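Local atomic coordinates of N-acetylmuramoyl-L-alanine amidase AmiD (Escherichia coli, PDB entry 3D2Y), a protein that hydrolyses the amide bond between N-acetylmuramoyl residues and L-amino acids in cell-wall glycopeptides, using one catalytic zinc ion. Residues I87-G92 with G211-P216; Q183-Y188 with A251-E256; A190-H195 with A243-Q248. All coordinates share one frame; numbering follows the deposited sequence.

All three contacts involve the helical C-terminal part of the chain. Contact 1 joins it to the zinc amidase fold through strand 89-90 and the loop after helix 200-210. Contacts 2 and 3, about 11 Å apart between centres, lie within the helical part and share helix 245-258. Contact 2 sets helix 182-189 on it, and contact 3 sets the following loop against its first turn. Contact 1 lies about 21 and 24 Å from them, centre to centre. Along the chain contact 1 alternates with both, while contact 3 falls within the span of contact 2, so the last helix is tied back to an earlier helix and loop. Contact 1 lies nearest the catalytic site.

Contact 1: residues I87-G92 with G211-P216; sequences ISAWRG and GYDVKP
Gly211 lies against the flat side of Trp90. Its CA sits over the six-membered ring, 4.0 Å from the centroid, in a CH-pi contact. Arg91 CG lies over the same face, 3.6 Å from Gly211 CA. The backbones are close enough for Arg91 N to donate to Gly211 O, at 3.1 Å. That bond is nearly straight, 169° at the hydrogen, and uses an in-plane lone pair of the carbonyl. The far rim of the indole meets Tyr212. CH2 of Trp90 comes 3.7 Å from Tyr212 CE2, and the planes stand at 79°. The pair is T-shaped, the tryptophan giving its edge and the tyrosine its face. The contact fastens the short strand 89-90 of the amidase fold to the loop that leaves helix 200-210. Gly211, with a positive phi, is the first residue after that helix. One water extends the bridge: it donates to Ala89 O at 2.9 Å and accepts from Asp213 N at 2.8 Å. Ala89 CB packs on the carboxylate of Asp213, which Lys215 NZ holds in a salt bridge. A second shell holds the tyrosine and the arginine. Tyr212 OH bonds to Asp153 OD1, and helix 220-234 touches the tyrosine through Val226, Ala229 and Phe234. Arg91 NH1 reaches Tyr210 O and Gly259 O, and its NE pairs with Asp261. The Trp90 side chain is about 10 Å from that of zinc ligand His151.

Contact 2: residues Q183-Y188 with A251-E256; sequences QRVNFY and AEALLE
Arg184 is bent at both chi2 and chi3, which curls its guanidinium round to Glu256. The glutamate reaches out straight, with CG anti to its backbone N (chi1 176°). Tyr188 has CG anti to its carbonyl carbon, and its ring lies across the second helix. This is a helix-helix packing: the axes of 183-188 and 251-256 come within 8.6 Å at 125°, closer to antiparallel than to parallel. Ala253 lets the backbones approach, and its CB meets Val185 CG2 at 3.9 Å. Pro180 also touches both of these side chains. Arg184 grips the carboxylate side-on in a two-bond salt bridge. NE donates to Glu256 OE2 at 2.8 Å and NH2 to Glu256 OE1 at 3.1 Å. Both use syn lone pairs, and the two flat groups are nearly coplanar. The tyrosine ring is sandwiched, with Glu252 CB over one face and Phe187 CD2 over the other. This sandwich probably limits the tilt of the ring, and its hydroxyl meets Glu256. OE1 of Glu256 thus takes two donors, which probably helps to keep the carboxylate charged. Tyr188 OH donates to Glu256 OE1 at 2.8 Å, arriving from above the carboxylate plane.

Contact 3: residues A190-H195 with A243-Q248; sequences AGRAPH and ADAETQ
Arg192 runs from its loop across the first turn of helix 245-258, where Asp244 is the N-cap. Its CB starts 3.7 Å from Ala245 CB, and CG stands anti to the carbonyl carbon. CD stays near the same methyl, and a bend at chi3 (-54°) then lays the guanidinium flat over it. Ala245 CB sits under the centre of that group, 3.6 Å from Arg192 NE. NE itself donates to Leu189 O, at the end of the preceding helix. At the tip, NH1 donates to Gln248 OE1 at 2.8 Å, nearly along the C=O axis and within the guanidinium plane. NH2 makes only a weak bond to the same oxygen and another weak one to Tyr188 O. The loop also reaches the helix start through its backbone. Pro194 O accepts from Glu246 N at 2.8 Å, so a carbonyl from another part of the chain serves an N-H of the first turn. Asp244 serves another: its OD1 accepts from Thr247 N at 3.0 Å and from Thr247 OG1. The crowded chi1 of Asp244 (61°) turns the carboxylate back over the turn. Its other oxygen, OD2, forms a salt bridge with Arg235, which also pairs with Glu246. This positive partner would help to balance the two carboxylates. His195 ND1 also donates to Asp244 OD2, at 3.2 Å and from above the carboxylate plane, although imidazole and carboxylate planes are only 19° apart.

Contact 1: residues I87-G92 with G211-P216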
loop_
_atom_site.group_PDB
_atom_site.type_symbol
_atom_site.label_atom_id
_atom_site.label_comp_id
_atom_site.label_asym_id
_atom_site.label_seq_id
_atom_site.Cartn_x
_atom_site.Cartn_y
_atom_site.Cartn_z
ATOM N N ILE A 87 2.468 13.786 0.472
ATOM C CA ILE A 87 3.004 13.925 -0.894
ATOM C C ILE A 87 3.296 12.543 -1.429
ATOM O O ILE A 87 4.060 11.807 -0.806
ATOM C CB ILE A 87 4.282 14.783 -0.915
ATOM C CG1 ILE A 87 3.921 16.221 -0.517
ATOM C CG2 ILE A 87 4.983 14.738 -2.292
ATOM C CD1 ILE A 87 5.060 16.933 0.200
ATOM N N SER A 88 2.660 12.179 -2.559
ATOM C CA SER A 88 2.583 10.777 -2.931
ATOM C C SER A 88 2.296 10.629 -4.420
ATOM O O SER A 88 1.817 11.570 -5.067
ATOM C CB SER A 88 1.481 10.051 -2.116
ATOM O OG SER A 88 0.267 10.804 -2.128
ATOM N N ALA A 89 2.624 9.448 -4.943
ATOM C CA ALA A 89 2.450 9.092 -6.360
ATOM C C ALA A 89 2.314 7.565 -6.523
ATOM O O ALA A 89 3.086 6.805 -5.940
ATOM C CB ALA A 89 3.627 9.646 -7.203
ATOM N N TRP A 90 1.291 7.133 -7.261
ATOM C CA TRP A 90 1.093 5.717 -7.578
ATOM C C TRP A 90 0.377 5.550 -8.924
ATOM O O TRP A 90 -0.759 6.034 -9.113
ATOM C CB TRP A 90 0.305 4.994 -6.459
ATOM C CG TRP A 90 0.311 3.527 -6.657
ATOM C CD1 TRP A 90 -0.780 2.723 -6.919
ATOM C CD2 TRP A 90 1.460 2.664 -6.653
ATOM N NE1 TRP A 90 -0.373 1.405 -7.053
ATOM C CE2 TRP A 90 0.994 1.343 -6.918
ATOM C CE3 TRP A 90 2.843 2.874 -6.461
ATOM C CZ2 TRP A 90 1.862 0.245 -6.995
ATOM C CZ3 TRP A 90 3.717 1.773 -6.555
ATOM C CH2 TRP A 90 3.218 0.481 -6.827
ATOM N N ARG A 91 1.067 4.882 -9.852
ATOM C CA ARG A 91 0.479 4.456 -11.129
ATOM C C ARG A 91 -0.143 5.602 -11.921
ATOM O O ARG A 91 -1.231 5.461 -12.503
ATOM C CB ARG A 91 -0.534 3.318 -10.869
ATOM C CG ARG A 91 0.181 2.024 -10.618
ATOM C CD ARG A 91 -0.729 0.859 -10.330
ATOM N NE ARG A 91 -1.382 0.220 -11.476
ATOM C CZ ARG A 91 -0.865 -0.763 -12.230
ATOM N NH1 ARG A 91 0.367 -1.227 -12.039
ATOM N NH2 ARG A 91 -1.589 -1.280 -13.221
ATOM N N GLY A 92 0.522 6.751 -11.930
ATOM C CA GLY A 92 -0.016 7.888 -12.686
ATOM C C GLY A 92 -0.709 8.939 -11.804
ATOM O O GLY A 92 -0.820 10.092 -12.208
ATOM N N GLY A 211 4.435 1.473 -10.941
ATOM C CA GLY A 211 3.732 2.589 -10.361
ATOM C C GLY A 211 4.544 3.524 -9.516
ATOM O O GLY A 211 4.016 4.545 -9.069
ATOM N N TYR A 212 5.828 3.197 -9.335
ATOM C CA TYR A 212 6.702 3.947 -8.431
ATOM C C TYR A 212 7.046 5.329 -8.989
ATOM O O TYR A 212 7.245 5.488 -10.153
ATOM C CB TYR A 212 7.989 3.142 -8.047
ATOM C CG TYR A 212 7.713 1.972 -7.125
ATOM C CD1 TYR A 212 7.956 2.041 -5.725
ATOM C CD2 TYR A 212 7.154 0.805 -7.643
ATOM C CE1 TYR A 212 7.639 0.928 -4.908
ATOM C CE2 TYR A 212 6.854 -0.265 -6.885
ATOM C CZ TYR A 212 7.110 -0.238 -5.507
ATOM O OH TYR A 212 6.730 -1.343 -4.769
ATOM N N ASP A 213 7.241 6.300 -8.099
ATOM C CA ASP A 213 7.578 7.667 -8.485
ATOM C C ASP A 213 9.054 7.651 -8.883
ATOM O O ASP A 213 9.918 7.437 -8.034
ATOM C CB ASP A 213 7.407 8.548 -7.230
ATOM C CG ASP A 213 7.411 10.054 -7.514
ATOM O OD1 ASP A 213 7.303 10.481 -8.678
ATOM O OD2 ASP A 213 7.486 10.828 -6.522
ATOM N N VAL A 214 9.366 7.832 -10.163
ATOM C CA VAL A 214 10.751 7.877 -10.608
ATOM C C VAL A 214 10.881 9.140 -11.442
ATOM O O VAL A 214 10.158 9.302 -12.404
ATOM C CB VAL A 214 11.111 6.629 -11.468
ATOM C CG1 VAL A 214 12.490 6.772 -12.132
ATOM C CG2 VAL A 214 11.101 5.367 -10.641
ATOM N N LYS A 215 11.767 10.054 -11.036
ATOM C CA LYS A 215 11.945 11.310 -11.770
ATOM C C LYS A 215 13.212 11.226 -12.616
ATOM O O LYS A 215 14.118 10.470 -12.256
ATOM C CB LYS A 215 11.976 12.499 -10.806
ATOM C CG LYS A 215 10.773 12.522 -9.866
ATOM C CD LYS A 215 10.850 13.629 -8.836
ATOM C CE LYS A 215 9.704 13.515 -7.828
ATOM N NZ LYS A 215 8.337 13.429 -8.473
ATOM N N PRO A 216 13.264 11.972 -13.750
ATOM C CA PRO A 216 14.353 11.816 -14.728
ATOM C C PRO A 216 15.766 12.020 -14.173
ATOM O O PRO A 216 16.713 11.332 -14.595
ATOM C CB PRO A 216 14.012 12.844 -15.818
ATOM C CG PRO A 216 13.081 13.809 -15.178
ATOM C CD PRO A 216 12.291 12.989 -14.198
HETATM O O HOH W 1 5.867 6.172 -5.606
#

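Contact 2: residues Q183-Y188 with A251-E256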
loop_
_atom_site.group_PDB
_atom_site.type_symbol
_atom_site.label_atom_id
_atom_site.label_comp_id
_atom_site.label_asym_id
_atom_site.label_seq_id
_atom_site.Cartn_x
_atom_site.Cartn_y
_atom_site.Cartn_z
ATOM N N GLN A 183 6.603 -19.275 -11.202
ATOM C CA GLN A 183 7.129 -19.820 -12.465
ATOM C C GLN A 183 7.494 -18.698 -13.452
ATOM O O GLN A 183 8.461 -18.814 -14.208
ATOM C CB GLN A 183 6.133 -20.800 -13.113
ATOM C CG GLN A 183 5.786 -22.004 -12.249
ATOM C CD GLN A 183 6.860 -23.084 -12.271
ATOM O OE1 GLN A 183 7.021 -23.797 -13.267
ATOM N NE2 GLN A 183 7.588 -23.223 -11.163
ATOM N N ARG A 184 6.736 -17.604 -13.430
ATOM C CA ARG A 184 7.063 -16.473 -14.290
ATOM C C ARG A 184 8.294 -15.672 -13.788
ATOM O O ARG A 184 9.062 -15.159 -14.596
ATOM C CB ARG A 184 5.837 -15.587 -14.518
ATOM C CG ARG A 184 4.628 -16.337 -15.051
ATOM C CD ARG A 184 4.904 -17.015 -16.397
ATOM N NE ARG A 184 5.188 -16.079 -17.481
ATOM C CZ ARG A 184 5.824 -16.405 -18.607
ATOM N NH1 ARG A 184 6.279 -17.635 -18.786
ATOM N NH2 ARG A 184 6.032 -15.497 -19.548
ATOM N N VAL A 185 8.495 -15.592 -12.472
ATOM C CA VAL A 185 9.690 -14.939 -11.917
ATOM C C VAL A 185 10.902 -15.720 -12.362
ATOM O O VAL A 185 11.874 -15.138 -12.843
ATOM C CB VAL A 185 9.679 -14.840 -10.371
ATOM C CG1 VAL A 185 11.065 -14.423 -9.830
ATOM C CG2 VAL A 185 8.623 -13.853 -9.907
ATOM N N ASN A 186 10.817 -17.044 -12.231
ATOM C CA ASN A 186 11.840 -17.958 -12.772
ATOM C C ASN A 186 12.046 -17.832 -14.293
ATOM O O ASN A 186 13.175 -17.892 -14.781
ATOM C CB ASN A 186 11.533 -19.397 -12.365
ATOM C CG ASN A 186 12.034 -19.727 -10.961
ATOM O OD1 ASN A 186 11.296 -20.276 -10.131
ATOM N ND2 ASN A 186 13.295 -19.390 -10.687
ATOM N N PHE A 187 10.960 -17.603 -15.033
ATOM C CA PHE A 187 11.065 -17.430 -16.469
ATOM C C PHE A 187 11.882 -16.189 -16.809
ATOM O O PHE A 187 12.776 -16.248 -17.653
ATOM C CB PHE A 187 9.690 -17.422 -17.153
ATOM C CG PHE A 187 9.725 -16.934 -18.580
ATOM C CD1 PHE A 187 10.204 -17.754 -19.606
ATOM C CD2 PHE A 187 9.290 -15.652 -18.901
ATOM C CE1 PHE A 187 10.229 -17.299 -20.931
ATOM C CE2 PHE A 187 9.328 -15.195 -20.206
ATOM C CZ PHE A 187 9.793 -16.012 -21.219
ATOM N N TYR A 188 11.577 -15.081 -16.134
ATOM C CA TYR A 188 12.261 -13.805 -16.335
ATOM C C TYR A 188 13.668 -13.753 -15.740
ATOM O O TYR A 188 14.492 -12.953 -16.180
ATOM C CB TYR A 188 11.411 -12.668 -15.764
ATOM C CG TYR A 188 10.276 -12.325 -16.685
ATOM C CD1 TYR A 188 10.530 -11.789 -17.947
ATOM C CD2 TYR A 188 8.947 -12.571 -16.321
ATOM C CE1 TYR A 188 9.515 -11.473 -18.809
ATOM C CE2 TYR A 188 7.917 -12.256 -17.188
ATOM C CZ TYR A 188 8.217 -11.718 -18.438
ATOM O OH TYR A 188 7.232 -11.400 -19.342
ATOM N N ALA A 251 9.664 -7.597 -10.959
ATOM C CA ALA A 251 9.065 -6.432 -11.603
ATOM C C ALA A 251 8.465 -6.835 -12.942
ATOM O O ALA A 251 7.343 -6.440 -13.249
ATOM C CB ALA A 251 10.118 -5.329 -11.808
ATOM N N GLU A 252 9.214 -7.619 -13.727
ATOM C CA GLU A 252 8.762 -8.111 -15.030
ATOM C C GLU A 252 7.533 -8.996 -14.939
ATOM O O GLU A 252 6.605 -8.862 -15.768
ATOM C CB GLU A 252 9.899 -8.820 -15.782
ATOM C CG GLU A 252 10.970 -7.840 -16.320
ATOM C CD GLU A 252 12.160 -8.524 -17.008
ATOM O OE1 GLU A 252 12.771 -9.438 -16.405
ATOM O OE2 GLU A 252 12.467 -8.151 -18.172
ATOM N N ALA A 253 7.532 -9.898 -13.946
ATOM C CA ALA A 253 6.384 -10.777 -13.685
ATOM C C ALA A 253 5.153 -10.023 -13.133
ATOM O O ALA A 253 4.011 -10.305 -13.553
ATOM C CB ALA A 253 6.765 -11.914 -12.775
ATOM N N LEU A 254 5.353 -9.090 -12.199
ATOM C CA LEU A 254 4.279 -8.142 -11.836
ATOM C C LEU A 254 3.645 -7.357 -12.991
ATOM O O LEU A 254 2.409 -7.301 -13.112
ATOM C CB LEU A 254 4.760 -7.149 -10.763
ATOM C CG LEU A 254 4.962 -7.785 -9.390
ATOM C CD1 LEU A 254 5.834 -6.848 -8.577
ATOM C CD2 LEU A 254 3.624 -8.117 -8.691
ATOM N N LEU A 255 4.481 -6.801 -13.865
ATOM C CA LEU A 255 3.987 -6.080 -15.014
ATOM C C LEU A 255 3.196 -6.966 -16.003
ATOM O O LEU A 255 2.145 -6.582 -16.524
ATOM C CB LEU A 255 5.130 -5.324 -15.712
ATOM C CG LEU A 255 5.565 -4.043 -14.996
ATOM C CD1 LEU A 255 6.964 -3.601 -15.499
ATOM C CD2 LEU A 255 4.505 -2.919 -15.112
ATOM N N GLU A 256 3.703 -8.151 -16.248
ATOM C CA GLU A 256 2.990 -9.126 -17.045
ATOM C C GLU A 256 1.588 -9.482 -16.503
ATOM O O GLU A 256 0.594 -9.533 -17.243
ATOM C CB GLU A 256 3.881 -10.371 -17.165
ATOM C CG GLU A 256 3.224 -11.501 -17.887
ATOM C CD GLU A 256 4.147 -12.665 -18.024
ATOM O OE1 GLU A 256 4.802 -12.748 -19.056
ATOM O OE2 GLU A 256 4.254 -13.476 -17.072
#

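Contact 3: residues A190-H195 with A243-Q248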
loop_
_atom_site.group_PDB
_atom_site.type_symbol
_atom_site.label_atom_id
_atom_site.label_comp_id
_atom_site.label_asym_id
_atom_site.label_seq_id
_atom_site.Cartn_x
_atom_site.Cartn_y
_atom_site.Cartn_z
ATOM N N ALA A 190 15.787 -15.968 -16.268
ATOM C CA ALA A 190 16.461 -16.283 -17.541
ATOM C C ALA A 190 17.900 -16.713 -17.347
ATOM O O ALA A 190 18.812 -16.259 -18.070
ATOM C CB ALA A 190 16.377 -15.102 -18.514
ATOM N N GLY A 191 18.091 -17.576 -16.354
ATOM C CA GLY A 191 19.362 -18.241 -16.134
ATOM C C GLY A 191 20.323 -17.524 -15.215
ATOM O O GLY A 191 21.412 -18.024 -14.933
ATOM N N ARG A 192 19.938 -16.351 -14.735
ATOM C CA ARG A 192 20.839 -15.597 -13.878
ATOM C C ARG A 192 20.704 -16.063 -12.438
ATOM O O ARG A 192 19.637 -16.560 -12.045
ATOM C CB ARG A 192 20.574 -14.097 -14.025
ATOM C CG ARG A 192 21.107 -13.516 -15.318
ATOM C CD ARG A 192 20.502 -12.167 -15.605
ATOM N NE ARG A 192 19.042 -12.240 -15.596
ATOM C CZ ARG A 192 18.236 -11.192 -15.642
ATOM N NH1 ARG A 192 18.730 -9.969 -15.722
ATOM N NH2 ARG A 192 16.928 -11.377 -15.629
ATOM N N ALA A 193 21.795 -15.956 -11.664
ATOM C CA ALA A 193 21.713 -16.061 -10.210
ATOM C C ALA A 193 20.865 -14.867 -9.703
ATOM O O ALA A 193 20.939 -13.766 -10.278
ATOM C CB ALA A 193 23.088 -16.021 -9.578
ATOM N N PRO A 194 20.068 -15.071 -8.629
ATOM C CA PRO A 194 19.180 -13.982 -8.205
ATOM C C PRO A 194 19.878 -12.616 -8.015
ATOM O O PRO A 194 19.329 -11.576 -8.421
ATOM C CB PRO A 194 18.599 -14.495 -6.875
ATOM C CG PRO A 194 18.689 -15.980 -6.965
ATOM C CD PRO A 194 19.939 -16.261 -7.759
ATOM N N HIS A 195 21.058 -12.629 -7.399
ATOM C CA HIS A 195 21.804 -11.400 -7.103
ATOM C C HIS A 195 22.761 -10.919 -8.212
ATOM O O HIS A 195 23.600 -10.055 -7.966
ATOM C CB HIS A 195 22.562 -11.531 -5.780
ATOM C CG HIS A 195 21.693 -11.879 -4.609
ATOM N ND1 HIS A 195 20.397 -11.425 -4.472
ATOM C CD2 HIS A 195 21.942 -12.638 -3.517
ATOM C CE1 HIS A 195 19.885 -11.892 -3.345
ATOM N NE2 HIS A 195 20.800 -12.633 -2.749
ATOM N N ALA A 243 20.096 -2.922 -7.915
ATOM C CA ALA A 243 19.390 -3.609 -8.965
ATOM C C ALA A 243 20.018 -4.960 -9.230
ATOM O O ALA A 243 21.216 -5.041 -9.559
ATOM C CB ALA A 243 19.402 -2.767 -10.221
ATOM N N ASP A 244 19.232 -6.022 -9.074
ATOM C CA ASP A 244 19.724 -7.366 -9.427
ATOM C C ASP A 244 18.696 -8.120 -10.261
ATOM O O ASP A 244 17.612 -7.599 -10.544
ATOM C CB ASP A 244 20.184 -8.171 -8.178
ATOM C CG ASP A 244 19.071 -8.419 -7.148
ATOM O OD1 ASP A 244 17.867 -8.232 -7.428
ATOM O OD2 ASP A 244 19.421 -8.842 -6.009
ATOM N N ALA A 245 19.039 -9.336 -10.652
ATOM C CA ALA A 245 18.251 -10.105 -11.613
ATOM C C ALA A 245 16.927 -10.547 -11.003
ATOM O O ALA A 245 15.907 -10.547 -11.694
ATOM C CB ALA A 245 19.034 -11.308 -12.114
ATOM N N GLU A 246 16.945 -10.908 -9.723
ATOM C CA GLU A 246 15.718 -11.335 -9.033
ATOM C C GLU A 246 14.695 -10.192 -8.923
ATOM O O GLU A 246 13.485 -10.365 -9.242
ATOM C CB GLU A 246 16.034 -11.892 -7.640
ATOM C CG GLU A 246 14.777 -12.315 -6.870
ATOM C CD GLU A 246 15.088 -12.965 -5.533
ATOM O OE1 GLU A 246 14.247 -13.745 -5.054
ATOM O OE2 GLU A 246 16.168 -12.708 -4.978
ATOM N N THR A 247 15.184 -9.024 -8.483
ATOM C CA THR A 247 14.379 -7.810 -8.411
ATOM C C THR A 247 13.735 -7.444 -9.777
ATOM O O THR A 247 12.516 -7.203 -9.850
ATOM C CB THR A 247 15.186 -6.594 -7.864
ATOM O OG1 THR A 247 15.737 -6.920 -6.591
ATOM C CG2 THR A 247 14.294 -5.411 -7.662
ATOM N N GLN A 248 14.552 -7.413 -10.831
ATOM C CA GLN A 248 14.073 -7.195 -12.170
ATOM C C GLN A 248 13.016 -8.236 -12.599
ATOM O O GLN A 248 11.988 -7.866 -13.168
ATOM C CB GLN A 248 15.242 -7.198 -13.163
ATOM C CG GLN A 248 14.785 -7.038 -14.590
ATOM C CD GLN A 248 15.895 -7.123 -15.620
ATOM O OE1 GLN A 248 16.764 -7.997 -15.561
ATOM N NE2 GLN A 248 15.841 -6.220 -16.603
#